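Local coordinates for transcriptional regulator URE2 (Saccharomyces cerevisiae, PDB 1K0D), which represses nitrogen-utilization genes under good nitrogen supply by sequestering GATA transcriptional activators in the cytoplasm, and also has glutathione peroxidase activity, at residues L137-F142 against E152-E157. Sequence-based numbering, arbitrary orientation.
Sequences LHFRYF and ERYTDE
Phe139 and Tyr154 carry the contact between 137-142 and 152-157, and their CA atoms, 8.7 Å apart, are the nearest pair across it. In the tight part the two rings meet along their CD1-CE1 sides: CE1 of Phe139 comes to 3.6 Å from CE1 of Tyr154, and Phe139 CD1 lies 3.8 Å from Tyr154 CD1. With planes only 4° apart but centroids separated by 5.8 Å, the rings are nearly parallel and neither lies above the other. Both have CG anti to the carbonyl carbon (chi1 -71° in Phe139, -64° in Tyr154), which sends each ring from its own helix into the interface. The helices, 112-142 and 148-176, are consecutive members of the all-helical C-terminal domain of the glutathione S-transferase fold. Phe139 and Tyr154 also pack against Tyr154 and Phe139 of the second subunit, respectively, so the buried patch belongs to the dimer interface. There Tyr154 OH is hydrogen-bonded to NE2 of Gln135 of the second subunit, while Arg153 NE adds a weak bond of 3.4 Å to Tyr154 OH. On the looser side Arg140 CB stays 6.2 Å from Thr155 OG1, beyond packing distance; the Arg140 side chain is exposed, and Thr155 OG1 bonds back to Val151 O within its own helix.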
loop_
_atom_site.group_PDB
_atom_site.type_symbol
_atom_site.label_atom_id
_atom_site.label_comp_id
_atom_site.label_asym_id
_atom_site.label_seq_id
_atom_site.Cartn_x
_atom_site.Cartn_y
_atom_site.Cartn_z
ATOM N N LEU B 137 12.068 -7.193 12.587
ATOM C CA LEU B 137 12.809 -6.329 13.498
ATOM C C LEU B 137 12.149 -6.359 14.873
ATOM O O LEU B 137 12.831 -6.422 15.895
ATOM C CB LEU B 137 12.848 -4.892 12.968
ATOM C CG LEU B 137 13.758 -4.619 11.762
ATOM C CD1 LEU B 137 13.469 -3.233 11.204
ATOM C CD2 LEU B 137 15.218 -4.741 12.178
ATOM N N HIS B 138 10.819 -6.323 14.899
ATOM C CA HIS B 138 10.099 -6.336 16.169
ATOM C C HIS B 138 10.386 -7.570 17.030
ATOM O O HIS B 138 10.769 -7.440 18.190
ATOM C CB HIS B 138 8.588 -6.241 15.952
ATOM C CG HIS B 138 7.805 -6.294 17.227
ATOM N ND1 HIS B 138 7.745 -5.233 18.104
ATOM C CD2 HIS B 138 7.133 -7.309 17.820
ATOM C CE1 HIS B 138 7.073 -5.592 19.184
ATOM N NE2 HIS B 138 6.691 -6.848 19.037
ATOM N N PHE B 139 10.196 -8.762 16.475
ATOM C CA PHE B 139 10.427 -9.976 17.252
ATOM C C PHE B 139 11.893 -10.249 17.545
ATOM O O PHE B 139 12.227 -10.904 18.528
ATOM C CB PHE B 139 9.792 -11.185 16.560
ATOM C CG PHE B 139 8.293 -11.186 16.626
ATOM C CD1 PHE B 139 7.528 -10.827 15.517
ATOM C CD2 PHE B 139 7.642 -11.493 17.821
ATOM C CE1 PHE B 139 6.133 -10.770 15.599
ATOM C CE2 PHE B 139 6.256 -11.440 17.912
ATOM C CZ PHE B 139 5.499 -11.076 16.797
ATOM N N ARG B 140 12.773 -9.740 16.696
ATOM C CA ARG B 140 14.192 -9.941 16.910
ATOM C C ARG B 140 14.692 -9.021 18.020
ATOM O O ARG B 140 15.535 -9.420 18.821
ATOM C CB ARG B 140 14.965 -9.660 15.615
ATOM C CG ARG B 140 16.485 -9.673 15.770
ATOM C CD ARG B 140 17.041 -11.088 15.808
ATOM N NE ARG B 140 18.451 -11.119 16.193
ATOM C CZ ARG B 140 18.896 -10.921 17.433
ATOM N NH1 ARG B 140 20.197 -10.966 17.690
ATOM N NH2 ARG B 140 18.042 -10.684 18.421
ATOM N N TYR B 141 14.150 -7.807 18.094
ATOM C CA TYR B 141 14.625 -6.845 19.087
ATOM C C TYR B 141 13.687 -6.216 20.114
ATOM O O TYR B 141 14.131 -5.869 21.209
ATOM C CB TYR B 141 15.312 -5.676 18.379
ATOM C CG TYR B 141 16.454 -6.056 17.466
ATOM C CD1 TYR B 141 16.285 -6.082 16.080
ATOM C CD2 TYR B 141 17.711 -6.365 17.985
ATOM C CE1 TYR B 141 17.347 -6.402 15.230
ATOM C CE2 TYR B 141 18.775 -6.689 17.145
ATOM C CZ TYR B 141 18.583 -6.705 15.771
ATOM O OH TYR B 141 19.624 -7.056 14.945
ATOM N N PHE B 142 12.411 -6.049 19.788
ATOM C CA PHE B 142 11.528 -5.337 20.703
ATOM C C PHE B 142 10.331 -6.024 21.342
ATOM O O PHE B 142 9.573 -5.373 22.062
ATOM C CB PHE B 142 11.033 -4.061 20.010
ATOM C CG PHE B 142 12.113 -3.296 19.297
ATOM C CD1 PHE B 142 12.265 -3.406 17.916
ATOM C CD2 PHE B 142 12.989 -2.474 20.005
ATOM C CE1 PHE B 142 13.282 -2.705 17.244
ATOM C CE2 PHE B 142 14.011 -1.766 19.345
ATOM C CZ PHE B 142 14.155 -1.883 17.962
ATOM N N GLU B 152 12.042 -16.359 12.794
ATOM C CA GLU B 152 12.252 -17.154 11.588
ATOM C C GLU B 152 11.133 -16.971 10.554
ATOM O O GLU B 152 11.389 -16.930 9.353
ATOM C CB GLU B 152 12.379 -18.633 11.966
ATOM C CG GLU B 152 12.639 -19.561 10.796
ATOM C CD GLU B 152 12.873 -21.004 11.230
ATOM O OE1 GLU B 152 12.011 -21.569 11.941
ATOM O OE2 GLU B 152 13.920 -21.574 10.855
ATOM N N ARG B 153 9.893 -16.866 11.018
ATOM C CA ARG B 153 8.765 -16.686 10.105
ATOM C C ARG B 153 8.944 -15.423 9.258
ATOM O O ARG B 153 8.873 -15.467 8.033
ATOM C CB ARG B 153 7.454 -16.590 10.897
ATOM C CG ARG B 153 6.241 -16.152 10.087
ATOM C CD ARG B 153 5.026 -16.009 10.985
ATOM N NE ARG B 153 3.920 -15.335 10.314
ATOM C CZ ARG B 153 3.195 -15.868 9.335
ATOM N NH1 ARG B 153 3.453 -17.093 8.904
ATOM N NH2 ARG B 153 2.209 -15.170 8.791
ATOM N N TYR B 154 9.193 -14.302 9.916
ATOM C CA TYR B 154 9.349 -13.042 9.210
ATOM C C TYR B 154 10.666 -12.846 8.471
ATOM O O TYR B 154 10.698 -12.209 7.413
ATOM C CB TYR B 154 9.084 -11.896 10.180
ATOM C CG TYR B 154 7.657 -11.926 10.654
ATOM C CD1 TYR B 154 7.338 -12.284 11.963
ATOM C CD2 TYR B 154 6.606 -11.682 9.758
ATOM C CE1 TYR B 154 6.009 -12.404 12.369
ATOM C CE2 TYR B 154 5.275 -11.800 10.151
ATOM C CZ TYR B 154 4.987 -12.162 11.459
ATOM O OH TYR B 154 3.682 -12.284 11.843
ATOM N N THR B 155 11.750 -13.390 9.010
ATOM C CA THR B 155 13.036 -13.256 8.339
ATOM C C THR B 155 12.986 -14.049 7.032
ATOM O O THR B 155 13.508 -13.609 6.008
ATOM C CB THR B 155 14.175 -13.774 9.216
ATOM O OG1 THR B 155 14.124 -13.116 10.490
ATOM C CG2 THR B 155 15.512 -13.473 8.563
ATOM N N ASP B 156 12.348 -15.215 7.071
ATOM C CA ASP B 156 12.213 -16.044 5.880
ATOM C C ASP B 156 11.384 -15.313 4.827
ATOM O O ASP B 156 11.706 -15.348 3.644
ATOM C CB ASP B 156 11.514 -17.360 6.210
ATOM C CG ASP B 156 12.412 -18.336 6.928
ATOM O OD1 ASP B 156 11.920 -19.422 7.298
ATOM O OD2 ASP B 156 13.603 -18.022 7.120
ATOM N N GLU B 157 10.311 -14.659 5.263
ATOM C CA GLU B 157 9.445 -13.941 4.332
ATOM C C GLU B 157 10.193 -12.803 3.650
ATOM O O GLU B 157 10.025 -12.578 2.448
ATOM C CB GLU B 157 8.202 -13.405 5.053
ATOM C CG GLU B 157 7.231 -12.636 4.156
ATOM C CD GLU B 157 6.687 -13.463 2.991
ATOM O OE1 GLU B 157 6.012 -12.877 2.116
ATOM O OE2 GLU B 157 6.925 -14.692 2.946
#